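Monoglyceride lipase (Saccharomyces cerevisiae, PDB 4ZWN) hydrolyses monoacylglycerols to free fatty acids and glycerol, preferring monounsaturated substrates, and also takes part in the breakdown of fatty acid ethyl esters. Local coordinates at residues R61-L66 with S129-K134; F139-S144 with S303-E308; D261-I266 with K321-K326; K295-A300 with F317-Q322. The protein carries 2 engineered substitutions. One frame throughout, in Å; residues are numbered along the deposited sequence.

Contact 1 (R61-L66 with S129-K134); sequences RGRVLL and SECKAK
Strand 62-66 and helix 129-134 run antiparallel, their axes 9.9 Å apart at closest and 170° from each other, with Arg63 and Cys131 nearest across the gap. This is the helix-on-sheet packing of the alpha/beta hydrolase fold: the end of helix 113-134 lies against an inner strand of the central sheet. Arg63 carries the whole of the strand's share. Its CG stands anti to the backbone N (chi1 -176°), which sends the chain out from the sheet toward the helix, and a bend at chi3 then turns the guanidinium across the helix surface. From there NH1 gives a nearly straight hydrogen bond, 172° at the proton, to Glu130 OE1 at 2.9 Å, forming a salt bridge. The carboxylate lies close to the guanidinium plane but is turned steeply against it, so that NH1 meets OE1 from above the carboxylate plane. NH1 also bonds Asn127 OD1 one turn earlier on the helix, and Glu130 OE2 pairs with Lys126. Lys134 reaches in with an extended chain, and its NZ comes to the guanidinium edge 3.7 Å from Arg63 NH2. The two cations share Glu90, whose OE1 bridges to Arg63 NE and OE2 to Lys134 NZ, so the carboxylate probably offsets their mutual charge. Over one face of the guanidinium, toward its rim, lies the buried Cys131 SG, 3.5 Å from Arg63 NE; the same sulfur also touches the arginine's aliphatic base, 3.8 Å from Arg63 CB.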
loop_
_atom_site.group_PDB
_atom_site.type_symbol
_atom_site.label_atom_id
_atom_site.label_comp_id
_atom_site.label_asym_id
_atom_site.label_seq_id
_atom_site.Cartn_x
_atom_site.Cartn_y
_atom_site.Cartn_z
ATOM N N ARG A 61 -6.095 19.518 -5.298
ATOM C CA ARG A 61 -6.422 18.880 -6.568
ATOM C C ARG A 61 -7.119 17.548 -6.330
ATOM O O ARG A 61 -7.957 17.124 -7.125
ATOM C CB ARG A 61 -5.166 18.670 -7.409
ATOM C CG ARG A 61 -4.477 19.950 -7.827
ATOM C CD ARG A 61 -3.310 19.636 -8.736
ATOM N NE ARG A 61 -3.748 18.903 -9.918
ATOM C CZ ARG A 61 -3.948 19.460 -11.107
ATOM N NH1 ARG A 61 -3.740 20.758 -11.275
ATOM N NH2 ARG A 61 -4.349 18.719 -12.131
ATOM N N GLY A 62 -6.759 16.891 -5.231
ATOM C CA GLY A 62 -7.339 15.611 -4.870
ATOM C C GLY A 62 -6.769 15.034 -3.586
ATOM O O GLY A 62 -5.781 15.537 -3.044
ATOM N N ARG A 63 -7.399 13.974 -3.090
ATOM C CA ARG A 63 -6.905 13.278 -1.905
ATOM C C ARG A 63 -6.519 11.840 -2.244
ATOM O O ARG A 63 -7.216 11.166 -3.006
ATOM C CB ARG A 63 -7.954 13.292 -0.791
ATOM C CG ARG A 63 -7.476 12.666 0.514
ATOM C CD ARG A 63 -8.559 12.674 1.577
ATOM N NE ARG A 63 -8.998 14.028 1.901
ATOM C CZ ARG A 63 -9.777 14.333 2.933
ATOM N NH1 ARG A 63 -10.199 13.377 3.750
ATOM N NH2 ARG A 63 -10.130 15.594 3.154
ATOM N N VAL A 64 -5.407 11.372 -1.681
ATOM C CA VAL A 64 -4.972 9.997 -1.904
ATOM C C VAL A 64 -5.039 9.168 -0.622
ATOM O O VAL A 64 -4.440 9.521 0.393
ATOM C CB VAL A 64 -3.533 9.932 -2.459
ATOM C CG1 VAL A 64 -3.234 8.534 -2.964
ATOM C CG2 VAL A 64 -3.339 10.944 -3.578
ATOM N N LEU A 65 -5.777 8.063 -0.684
ATOM C CA LEU A 65 -5.871 7.114 0.420
ATOM C C LEU A 65 -4.721 6.108 0.336
ATOM O O LEU A 65 -4.602 5.372 -0.643
ATOM C CB LEU A 65 -7.219 6.388 0.386
ATOM C CG LEU A 65 -7.872 5.913 1.690
ATOM C CD1 LEU A 65 -9.143 5.136 1.385
ATOM C CD2 LEU A 65 -6.932 5.079 2.543
ATOM N N LEU A 66 -3.885 6.065 1.367
ATOM C CA LEU A 66 -2.723 5.185 1.342
ATOM C C LEU A 66 -2.949 3.903 2.144
ATOM O O LEU A 66 -3.230 3.944 3.341
ATOM C CB LEU A 66 -1.489 5.920 1.868
ATOM C CG LEU A 66 -1.181 7.284 1.243
ATOM C CD1 LEU A 66 0.179 7.778 1.688
ATOM C CD2 LEU A 66 -1.248 7.228 -0.270
ATOM N N SER A 129 -16.845 11.119 2.314
ATOM C CA SER A 129 -17.725 12.106 2.922
ATOM C C SER A 129 -17.037 13.460 3.025
ATOM O O SER A 129 -17.645 14.500 2.771
ATOM C CB SER A 129 -18.178 11.636 4.305
ATOM O OG SER A 129 -19.018 12.595 4.919
ATOM N N GLU A 130 -15.761 13.438 3.396
ATOM C CA GLU A 130 -14.989 14.664 3.562
ATOM C C GLU A 130 -14.610 15.289 2.224
ATOM O O GLU A 130 -14.477 16.507 2.119
ATOM C CB GLU A 130 -13.734 14.390 4.385
ATOM C CG GLU A 130 -14.023 13.951 5.805
ATOM C CD GLU A 130 -12.764 13.773 6.624
ATOM O OE1 GLU A 130 -11.674 14.124 6.121
ATOM O OE2 GLU A 130 -12.867 13.283 7.771
ATOM N N CYS A 131 -14.434 14.452 1.206
ATOM C CA CYS A 131 -14.095 14.934 -0.128
ATOM C C CYS A 131 -15.343 15.387 -0.877
ATOM O O CYS A 131 -15.256 16.151 -1.837
ATOM C CB CYS A 131 -13.369 13.850 -0.927
ATOM S SG CYS A 131 -11.685 13.519 -0.359
ATOM N N LYS A 132 -16.497 14.901 -0.429
ATOM C CA LYS A 132 -17.786 15.263 -1.010
ATOM C C LYS A 132 -18.027 16.761 -0.917
ATOM O O LYS A 132 -18.419 17.402 -1.894
ATOM C CB LYS A 132 -18.914 14.505 -0.301
ATOM C CG LYS A 132 -20.319 14.982 -0.635
ATOM C CD LYS A 132 -21.127 13.872 -1.291
ATOM C CE LYS A 132 -22.621 14.157 -1.233
ATOM N NZ LYS A 132 -22.995 15.385 -1.988
ATOM N N ALA A 133 -17.780 17.308 0.267
ATOM C CA ALA A 133 -18.005 18.720 0.536
ATOM C C ALA A 133 -17.056 19.611 -0.263
ATOM O O ALA A 133 -17.459 20.653 -0.781
ATOM C CB ALA A 133 -17.863 18.994 2.022
ATOM N N LYS A 134 -15.796 19.195 -0.363
ATOM C CA LYS A 134 -14.785 19.974 -1.076
ATOM C C LYS A 134 -14.863 19.787 -2.590
ATOM O O LYS A 134 -14.251 20.541 -3.346
ATOM C CB LYS A 134 -13.383 19.596 -0.593
ATOM C CG LYS A 134 -13.127 19.851 0.883
ATOM C CD LYS A 134 -11.735 19.379 1.282
ATOM C CE LYS A 134 -11.411 19.760 2.714
ATOM N NZ LYS A 134 -10.054 19.299 3.106
#

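Contact 2 (F139-S144 with S303-E308); sequences FMWGHS and SIFSLE
Trp141 is the first residue of strand 139-143 to meet the loop 303-308. Its CG is anti to the backbone N (chi1 175°), which lays the indole out from the sheet toward Phe305. The pyrrole edge points into the phenyl face in a T-shaped stack, with the two planes at 87° and the centroids of the indole five-membered ring and the phenyl ring 4.8 Å apart. NE1 sits over the centre of the phenyl ring, 3.7 Å from Phe305 CD2, and the N-H edge is thereby turned to the aromatic cloud. Beside it Trp141 CZ2 rests 3.7 Å from Phe305 CB, so the benzene part of the indole is packed by the base of the same side chain. Gly142 separates this aromatic pair from His143, whose ring approaches the start of the loop. Here the meeting is one of packing: His143 NE2 stays 3.6 Å from Ser303 OG, and CE1 lies 3.8 Å from Ser303 CA. The polar partner of the imidazole is Ser169, bonded to ND1, and its ring also meets that of His302, the probable charge-relay histidine. Ser144, the likely nucleophile, follows in the GXSXG motif with a positive phi of 50°, the mark of the nucleophile elbow, where the strand turns abruptly into helix 145-156. The loop is the stretch between strand 292-297 and helix 310-326. Val64 and Leu66 of strand 62-67 pack against Trp141 on the sheet, Ile167 and Ser169 of strand 165-169 touch it as well, and Met320 of helix 310-326 touches both Trp141 and Phe305.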
loop_
_atom_site.group_PDB
_atom_site.type_symbol
_atom_site.label_atom_id
_atom_site.label_comp_id
_atom_site.label_asym_id
_atom_site.label_seq_id
_atom_site.Cartn_x
_atom_site.Cartn_y
_atom_site.Cartn_z
ATOM N N PHE A 139 -8.376 9.216 -4.610
ATOM C CA PHE A 139 -7.578 8.171 -5.239
ATOM C C PHE A 139 -7.131 7.144 -4.205
ATOM O O PHE A 139 -7.058 7.445 -3.013
ATOM C CB PHE A 139 -6.362 8.774 -5.949
ATOM C CG PHE A 139 -6.715 9.654 -7.118
ATOM C CD1 PHE A 139 -6.957 11.008 -6.936
ATOM C CD2 PHE A 139 -6.800 9.130 -8.395
ATOM C CE1 PHE A 139 -7.283 11.819 -8.008
ATOM C CE2 PHE A 139 -7.126 9.935 -9.471
ATOM C CZ PHE A 139 -7.366 11.282 -9.277
ATOM N N MET A 140 -6.835 5.932 -4.666
ATOM C CA MET A 140 -6.421 4.857 -3.773
ATOM C C MET A 140 -5.029 4.339 -4.135
ATOM O O MET A 140 -4.759 3.993 -5.284
ATOM C CB MET A 140 -7.443 3.716 -3.801
ATOM C CG MET A 140 -7.101 2.544 -2.889
ATOM S SD MET A 140 -8.416 1.310 -2.797
ATOM C CE MET A 140 -9.700 2.241 -1.966
ATOM N N TRP A 141 -4.154 4.291 -3.135
ATOM C CA TRP A 141 -2.766 3.876 -3.308
ATOM C C TRP A 141 -2.439 2.756 -2.331
ATOM O O TRP A 141 -2.907 2.763 -1.196
ATOM C CB TRP A 141 -1.831 5.068 -3.092
ATOM C CG TRP A 141 -0.356 4.764 -3.126
ATOM C CD1 TRP A 141 0.485 4.924 -4.190
ATOM C CD2 TRP A 141 0.456 4.290 -2.042
ATOM N NE1 TRP A 141 1.765 4.567 -3.840
ATOM C CE2 TRP A 141 1.776 4.173 -2.528
ATOM C CE3 TRP A 141 0.195 3.944 -0.711
ATOM C CZ2 TRP A 141 2.830 3.728 -1.730
ATOM C CZ3 TRP A 141 1.246 3.501 0.080
ATOM C CH2 TRP A 141 2.546 3.398 -0.433
ATOM N N GLY A 142 -1.638 1.795 -2.771
ATOM C CA GLY A 142 -1.251 0.693 -1.912
ATOM C C GLY A 142 0.117 0.146 -2.262
ATOM O O GLY A 142 0.479 0.073 -3.435
ATOM N N HIS A 143 0.882 -0.233 -1.242
ATOM C CA HIS A 143 2.190 -0.836 -1.466
ATOM C C HIS A 143 2.221 -2.294 -1.022
ATOM O O HIS A 143 1.735 -2.633 0.056
ATOM C CB HIS A 143 3.283 -0.057 -0.736
ATOM C CG HIS A 143 4.615 -0.739 -0.765
ATOM N ND1 HIS A 143 5.348 -0.886 -1.922
ATOM C CD2 HIS A 143 5.332 -1.338 0.215
ATOM C CE1 HIS A 143 6.467 -1.534 -1.652
ATOM N NE2 HIS A 143 6.480 -1.821 -0.361
ATOM N N SER A 144 2.807 -3.143 -1.861
ATOM C CA SER A 144 2.956 -4.582 -1.574
ATOM C C SER A 144 1.599 -5.143 -1.151
ATOM O O SER A 144 0.660 -5.175 -1.949
ATOM C CB SER A 144 4.004 -4.781 -0.477
ATOM O OG SER A 144 4.405 -6.137 -0.413
ATOM N N SER A 303 10.590 -1.195 -1.902
ATOM C CA SER A 303 9.897 -0.050 -1.304
ATOM C C SER A 303 10.290 1.232 -2.035
ATOM O O SER A 303 11.039 2.052 -1.502
ATOM C CB SER A 303 10.215 0.091 0.188
ATOM O OG SER A 303 9.748 -1.029 0.918
ATOM N N ILE A 304 9.768 1.408 -3.245
ATOM C CA ILE A 304 10.175 2.515 -4.107
ATOM C C ILE A 304 9.584 3.862 -3.692
ATOM O O ILE A 304 10.127 4.914 -4.025
ATOM C CB ILE A 304 9.789 2.240 -5.574
ATOM C CG1 ILE A 304 8.283 1.987 -5.695
ATOM C CG2 ILE A 304 10.575 1.057 -6.116
ATOM C CD1 ILE A 304 7.813 1.742 -7.117
ATOM N N PHE A 305 8.475 3.827 -2.963
ATOM C CA PHE A 305 7.777 5.047 -2.569
ATOM C C PHE A 305 8.130 5.515 -1.163
ATOM O O PHE A 305 7.619 6.536 -0.704
ATOM C CB PHE A 305 6.261 4.847 -2.648
ATOM C CG PHE A 305 5.676 5.131 -3.996
ATOM C CD1 PHE A 305 5.477 6.435 -4.413
ATOM C CD2 PHE A 305 5.296 4.096 -4.834
ATOM C CE1 PHE A 305 4.929 6.704 -5.652
ATOM C CE2 PHE A 305 4.744 4.358 -6.071
ATOM C CZ PHE A 305 4.559 5.667 -6.478
ATOM N N SER A 306 8.984 4.772 -0.468
ATOM C CA SER A 306 9.205 5.061 0.943
ATOM C C SER A 306 10.659 4.948 1.388
ATOM O O SER A 306 11.169 5.841 2.067
ATOM C CB SER A 306 8.340 4.134 1.799
ATOM O OG SER A 306 8.674 2.775 1.572
ATOM N N LEU A 307 11.325 3.861 1.011
ATOM C CA LEU A 307 12.627 3.552 1.595
ATOM C C LEU A 307 13.778 3.509 0.588
ATOM O O LEU A 307 14.912 3.210 0.954
ATOM C CB LEU A 307 12.542 2.219 2.345
ATOM C CG LEU A 307 11.492 2.204 3.463
ATOM C CD1 LEU A 307 11.346 0.818 4.073
ATOM C CD2 LEU A 307 11.828 3.240 4.536
ATOM N N GLU A 308 13.499 3.820 -0.672
ATOM C CA GLU A 308 14.542 3.785 -1.694
ATOM C C GLU A 308 15.357 5.074 -1.746
ATOM O O GLU A 308 15.119 6.007 -0.979
ATOM C CB GLU A 308 13.936 3.500 -3.070
ATOM C CG GLU A 308 13.950 2.029 -3.460
ATOM C CD GLU A 308 15.355 1.499 -3.718
ATOM O OE1 GLU A 308 16.301 2.310 -3.802
ATOM O OE2 GLU A 308 15.513 0.267 -3.843
#

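Contact 3 (D261-I266 with K321-K326)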
loop_
_atom_site.group_PDB
_atom_site.type_symbol
_atom_site.label_atom_id
_atom_site.label_comp_id
_atom_site.label_asym_id
_atom_site.label_seq_id
_atom_site.Cartn_x
_atom_site.Cartn_y
_atom_site.Cartn_z
ATOM N N ASP A 261 -13.452 0.990 -16.826
ATOM C CA ASP A 261 -12.693 2.118 -17.360
ATOM C C ASP A 261 -12.134 3.060 -16.290
ATOM O O ASP A 261 -11.977 4.257 -16.530
ATOM C CB ASP A 261 -13.560 2.915 -18.343
ATOM C CG ASP A 261 -13.965 2.099 -19.562
ATOM O OD1 ASP A 261 -13.119 1.337 -20.077
ATOM O OD2 ASP A 261 -15.131 2.221 -20.001
ATOM N N LYS A 262 -11.835 2.526 -15.111
ATOM C CA LYS A 262 -11.161 3.319 -14.090
ATOM C C LYS A 262 -9.660 3.308 -14.345
ATOM O O LYS A 262 -9.082 2.252 -14.610
ATOM C CB LYS A 262 -11.469 2.793 -12.689
ATOM C CG LYS A 262 -12.882 3.080 -12.216
ATOM C CD LYS A 262 -13.104 4.568 -12.007
ATOM C CE LYS A 262 -14.496 4.833 -11.469
ATOM N NZ LYS A 262 -14.715 6.277 -11.204
ATOM N N PRO A 263 -9.024 4.486 -14.280
ATOM C CA PRO A 263 -7.582 4.589 -14.527
ATOM C C PRO A 263 -6.747 3.771 -13.541
ATOM O O PRO A 263 -6.944 3.859 -12.329
ATOM C CB PRO A 263 -7.298 6.091 -14.380
ATOM C CG PRO A 263 -8.472 6.652 -13.669
ATOM C CD PRO A 263 -9.641 5.799 -14.032
ATOM N N VAL A 264 -5.835 2.966 -14.079
ATOM C CA VAL A 264 -4.927 2.159 -13.272
ATOM C C VAL A 264 -3.489 2.456 -13.630
ATOM O O VAL A 264 -3.163 2.646 -14.804
ATOM C CB VAL A 264 -5.146 0.643 -13.470
ATOM C CG1 VAL A 264 -5.224 -0.061 -12.120
ATOM C CG2 VAL A 264 -6.365 0.372 -14.328
ATOM N N ILE A 265 -2.621 2.489 -12.632
ATOM C CA ILE A 265 -1.202 2.520 -12.914
ATOM C C ILE A 265 -0.464 1.735 -11.834
ATOM O O ILE A 265 -0.725 1.880 -10.637
ATOM C CB ILE A 265 -0.654 3.963 -13.018
ATOM C CG1 ILE A 265 0.803 3.976 -13.501
ATOM C CG2 ILE A 265 -0.819 4.741 -11.714
ATOM C CD1 ILE A 265 1.264 5.314 -14.057
ATOM N N ILE A 266 0.425 0.852 -12.270
ATOM C CA ILE A 266 1.246 0.094 -11.339
ATOM C C ILE A 266 2.698 0.525 -11.462
ATOM O O ILE A 266 3.234 0.623 -12.589
ATOM C CB ILE A 266 1.124 -1.428 -11.563
ATOM C CG1 ILE A 266 -0.285 -1.921 -11.172
ATOM C CG2 ILE A 266 2.175 -2.166 -10.745
ATOM C CD1 ILE A 266 -0.543 -3.405 -11.430
ATOM N N LYS A 321 2.875 11.811 -9.523
ATOM C CA LYS A 321 2.409 13.193 -9.470
ATOM C C LYS A 321 1.831 13.623 -10.823
ATOM O O LYS A 321 0.732 14.176 -10.888
ATOM C CB LYS A 321 3.555 14.121 -9.043
ATOM C CG LYS A 321 3.138 15.548 -8.706
ATOM C CD LYS A 321 3.485 16.499 -9.837
ATOM C CE LYS A 321 3.130 17.934 -9.499
ATOM N NZ LYS A 321 3.380 18.821 -10.667
ATOM N N GLN A 322 2.564 13.348 -11.898
ATOM C CA GLN A 322 2.109 13.700 -13.240
ATOM C C GLN A 322 0.855 12.923 -13.610
ATOM O O GLN A 322 -0.035 13.444 -14.284
ATOM C CB GLN A 322 3.209 13.443 -14.273
ATOM C CG GLN A 322 4.380 14.407 -14.181
ATOM C CD GLN A 322 5.523 14.020 -15.096
ATOM O OE1 GLN A 322 5.470 12.995 -15.777
ATOM N NE2 GLN A 322 6.567 14.841 -15.117
ATOM N N TRP A 323 0.794 11.674 -13.161
ATOM C CA TRP A 323 -0.356 10.821 -13.422
ATOM C C TRP A 323 -1.598 11.369 -12.727
ATOM O O TRP A 323 -2.687 11.378 -13.303
ATOM C CB TRP A 323 -0.073 9.391 -12.961
ATOM C CG TRP A 323 -1.133 8.415 -13.348
ATOM C CD1 TRP A 323 -1.248 7.758 -14.537
ATOM C CD2 TRP A 323 -2.229 7.976 -12.539
ATOM N NE1 TRP A 323 -2.350 6.939 -14.521
ATOM C CE2 TRP A 323 -2.970 7.055 -13.304
ATOM C CE3 TRP A 323 -2.654 8.272 -11.242
ATOM C CZ2 TRP A 323 -4.113 6.428 -12.818
ATOM C CZ3 TRP A 323 -3.790 7.649 -10.757
ATOM C CH2 TRP A 323 -4.507 6.737 -11.544
ATOM N N LEU A 324 -1.423 11.826 -11.490
ATOM C CA LEU A 324 -2.511 12.424 -10.721
ATOM C C LEU A 324 -3.006 13.716 -11.358
ATOM O O LEU A 324 -4.211 13.942 -11.467
ATOM C CB LEU A 324 -2.067 12.700 -9.284
ATOM C CG LEU A 324 -1.852 11.495 -8.371
ATOM C CD1 LEU A 324 -1.223 11.934 -7.061
ATOM C CD2 LEU A 324 -3.169 10.777 -8.125
ATOM N N ASP A 325 -2.065 14.567 -11.763
ATOM C CA ASP A 325 -2.400 15.823 -12.420
ATOM C C ASP A 325 -3.232 15.565 -13.665
ATOM O O ASP A 325 -4.225 16.248 -13.910
ATOM C CB ASP A 325 -1.133 16.603 -12.787
ATOM C CG ASP A 325 -0.412 17.152 -11.573
ATOM O OD1 ASP A 325 -1.035 17.236 -10.492
ATOM O OD2 ASP A 325 0.778 17.505 -11.700
ATOM N N LYS A 326 -2.825 14.563 -14.438
ATOM C CA LYS A 326 -3.526 14.203 -15.665
ATOM C C LYS A 326 -4.987 13.836 -15.399
ATOM O O LYS A 326 -5.860 14.097 -16.229
ATOM C CB LYS A 326 -2.806 13.047 -16.362
ATOM C CG LYS A 326 -3.378 12.688 -17.718
ATOM C CD LYS A 326 -2.646 11.507 -18.330
ATOM C CE LYS A 326 -3.164 11.215 -19.726
ATOM N NZ LYS A 326 -4.648 11.084 -19.733
HETATM O O HOH W 1 -3.478 4.964 -16.002
#
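Trp323 NE1 donates to a water lying in the plane of its ring, 2.7 Å away, and the same water stands 2.6 Å from Val264 O, so that a strand carbonyl and the indole are joined without a direct bond. The rest of the contact is apolar. Ile265 lies beneath the indole: its CG2 sits 3.7 Å from the centroid of the five-membered ring and 17° off the normal, a CH-pi contact over the face. Setting CG1 anti to the backbone N (chi1 -172°) carries Ile265 CD1 along the same face to the CD1 corner of the pyrrole ring, 3.5 Å from Trp323 CD1. Pro263 CB adds a contact at the benzene end, 3.6 Å from Trp323 CZ2. A leucine in place of Trp323 would probably leave the water without its indole donor and open a gap over Ile265 CG2. Along the helix, away from this strand, Lys321 NZ and Asp325 OD2 form a salt bridge one turn apart, and Asp325 OD1 bonds Tyr89. The indole thus fills the space between helix 310-326 and strand 264-269, touches Ile167 of the adjacent strand 165-169, and meets the ring of His327 just past the helix end.

Contact 4 (K295-A300 with F317-Q322)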
loop_
_atom_site.group_PDB
_atom_site.type_symbol
_atom_site.label_atom_id
_atom_site.label_comp_id
_atom_site.label_asym_id
_atom_site.label_seq_id
_atom_site.Cartn_x
_atom_site.Cartn_y
_atom_site.Cartn_z
ATOM N N LYS A 295 4.601 0.780 -15.032
ATOM C CA LYS A 295 5.926 1.382 -15.096
ATOM C C LYS A 295 6.927 0.558 -14.292
ATOM O O LYS A 295 6.731 0.299 -13.103
ATOM C CB LYS A 295 5.900 2.826 -14.586
ATOM C CG LYS A 295 5.300 3.827 -15.564
ATOM C CD LYS A 295 5.478 5.260 -15.073
ATOM C CE LYS A 295 4.874 6.265 -16.045
ATOM N NZ LYS A 295 5.483 6.152 -17.401
ATOM N N LEU A 296 7.994 0.133 -14.960
ATOM C CA LEU A 296 9.067 -0.602 -14.310
ATOM C C LEU A 296 10.270 0.314 -14.155
ATOM O O LEU A 296 10.603 1.064 -15.074
ATOM C CB LEU A 296 9.435 -1.851 -15.112
ATOM C CG LEU A 296 8.338 -2.911 -15.223
ATOM C CD1 LEU A 296 8.772 -4.053 -16.125
ATOM C CD2 LEU A 296 7.972 -3.431 -13.843
ATOM N N TYR A 297 10.921 0.257 -12.997
ATOM C CA TYR A 297 12.021 1.175 -12.718
ATOM C C TYR A 297 13.348 0.449 -12.530
ATOM O O TYR A 297 13.532 -0.284 -11.559
ATOM C CB TYR A 297 11.698 2.020 -11.485
ATOM C CG TYR A 297 10.505 2.924 -11.686
ATOM C CD1 TYR A 297 10.665 4.227 -12.137
ATOM C CD2 TYR A 297 9.216 2.471 -11.437
ATOM C CE1 TYR A 297 9.576 5.058 -12.327
ATOM C CE2 TYR A 297 8.120 3.292 -11.624
ATOM C CZ TYR A 297 8.307 4.585 -12.070
ATOM O OH TYR A 297 7.223 5.408 -12.259
ATOM N N PRO A 298 14.267 0.690 -13.437
ATOM C CA PRO A 298 15.581 0.073 -13.398
ATOM C C PRO A 298 16.391 0.524 -12.222
ATOM O O PRO A 298 16.423 1.678 -11.915
ATOM C CB PRO A 298 16.213 0.564 -14.676
ATOM C CG PRO A 298 15.077 0.826 -15.559
ATOM C CD PRO A 298 14.039 1.398 -14.689
ATOM N N GLY A 299 17.034 -0.415 -11.558
ATOM C CA GLY A 299 17.819 -0.126 -10.391
ATOM C C GLY A 299 17.018 -0.008 -9.136
ATOM O O GLY A 299 17.541 0.196 -8.082
ATOM N N ALA A 300 15.718 -0.126 -9.239
ATOM C CA ALA A 300 14.901 0.014 -8.066
ATOM C C ALA A 300 14.485 -1.320 -7.518
ATOM O O ALA A 300 14.558 -2.295 -8.167
ATOM C CB ALA A 300 13.723 0.904 -8.330
ATOM N N PHE A 317 8.014 9.099 -7.774
ATOM C CA PHE A 317 6.983 10.029 -7.320
ATOM C C PHE A 317 6.539 10.996 -8.414
ATOM O O PHE A 317 5.359 11.339 -8.503
ATOM C CB PHE A 317 7.457 10.832 -6.108
ATOM C CG PHE A 317 6.526 11.952 -5.736
ATOM C CD1 PHE A 317 5.336 11.688 -5.081
ATOM C CD2 PHE A 317 6.830 13.265 -6.061
ATOM C CE1 PHE A 317 4.470 12.715 -4.745
ATOM C CE2 PHE A 317 5.966 14.293 -5.731
ATOM C CZ PHE A 317 4.785 14.017 -5.073
ATOM N N ASN A 318 7.483 11.450 -9.233
ATOM C CA ASN A 318 7.149 12.367 -10.316
ATOM C C ASN A 318 6.186 11.739 -11.310
ATOM O O ASN A 318 5.305 12.417 -11.842
ATOM C CB ASN A 318 8.409 12.840 -11.041
ATOM C CG ASN A 318 9.186 13.861 -10.241
ATOM O OD1 ASN A 318 8.658 14.459 -9.300
ATOM N ND2 ASN A 318 10.446 14.071 -10.610
ATOM N N ASP A 319 6.345 10.445 -11.559
ATOM C CA ASP A 319 5.437 9.754 -12.464
ATOM C C ASP A 319 4.043 9.690 -11.852
ATOM O O ASP A 319 3.043 9.863 -12.547
ATOM C CB ASP A 319 5.953 8.352 -12.794
ATOM C CG ASP A 319 7.139 8.376 -13.741
ATOM O OD1 ASP A 319 7.355 9.420 -14.395
ATOM O OD2 ASP A 319 7.851 7.354 -13.838
ATOM N N MET A 320 3.982 9.461 -10.546
ATOM C CA MET A 320 2.706 9.415 -9.844
ATOM C C MET A 320 2.061 10.798 -9.803
ATOM O O MET A 320 0.856 10.940 -10.023
ATOM C CB MET A 320 2.892 8.874 -8.426
ATOM C CG MET A 320 1.645 8.967 -7.564
ATOM S SD MET A 320 1.849 8.158 -5.968
ATOM C CE MET A 320 0.344 8.669 -5.136
ATOM N N LYS A 321 2.875 11.811 -9.523
ATOM C CA LYS A 321 2.409 13.193 -9.470
ATOM C C LYS A 321 1.831 13.623 -10.823
ATOM O O LYS A 321 0.732 14.176 -10.888
ATOM C CB LYS A 321 3.555 14.121 -9.043
ATOM C CG LYS A 321 3.138 15.548 -8.706
ATOM C CD LYS A 321 3.485 16.499 -9.837
ATOM C CE LYS A 321 3.130 17.934 -9.499
ATOM N NZ LYS A 321 3.380 18.821 -10.667
ATOM N N GLN A 322 2.564 13.348 -11.898
ATOM C CA GLN A 322 2.109 13.700 -13.240
ATOM C C GLN A 322 0.855 12.923 -13.610
ATOM O O GLN A 322 -0.035 13.444 -14.284
ATOM C CB GLN A 322 3.209 13.443 -14.273
ATOM C CG GLN A 322 4.380 14.407 -14.181
ATOM C CD GLN A 322 5.523 14.020 -15.096
ATOM O OE1 GLN A 322 5.470 12.995 -15.777
ATOM N NE2 GLN A 322 6.567 14.841 -15.117
#
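Tyr297 and Asp319 make the tight part of this contact. The phenol OH donates to Asp319 OD2 at 2.6 Å, using the anti lone pair that faces away from the other carboxylate oxygen. The two side chains approach from opposite directions, and OD2 arrives near the ring plane at the edge, 3.2 Å from Tyr297 CE1. Ring and carboxylate are turned only 32° from each other. Tyr297 holds CG anti to its carbonyl carbon (chi1 -64°), which extends the ring from the strand toward the helix; Thr315 and Val316 of helix 310-326 and Met267 of strand 264-269 pack against that ring. A phenylalanine here would probably keep this packing but leave Asp319 OD2 without its hydroxyl donor, its carboxylate freer to turn.

Lys295 forms the looser, partly exposed side. Its CD lies 3.4 Å from Asp319 OD2, with the aliphatic chain crossing the carboxylate obliquely, while NZ, at 4.4 Å from the same oxygen, is too far for a salt bridge. Bent at chi4, the chain instead delivers NZ to Glu293. Beyond Tyr297 the chain makes a type II turn ending at Ala300, with Gly299 at positive phi. This joining of the edge strand of the sheet to the C-terminal helix is characteristic of the alpha/beta hydrolase fold, whose loop between the two carries the likely catalytic His302.

Overall arrangement
All four contacts fasten surrounding elements to one central sheet. Contact 2 is deepest, about 5 Å from the chain centre, and carries the probable nucleophile; its chemistry is aromatic. Contact 3 is also buried but lies farther out, pairing apolar packing with a bridging water. Contacts 1 and 4 are only partly buried and rely on charged or phenolic groups with carboxylates. Contacts 3 and 4 use the same helix 310-326 against adjacent strands, sharing Lys321 and Gln322, and Phe305 of contact 2 packs on Met320 of contact 4. Contact 1, held by helix 113-134, meets contact 2 through neighbouring strands joined by Leu65–Phe139 and Leu65–Trp141 backbone bonds.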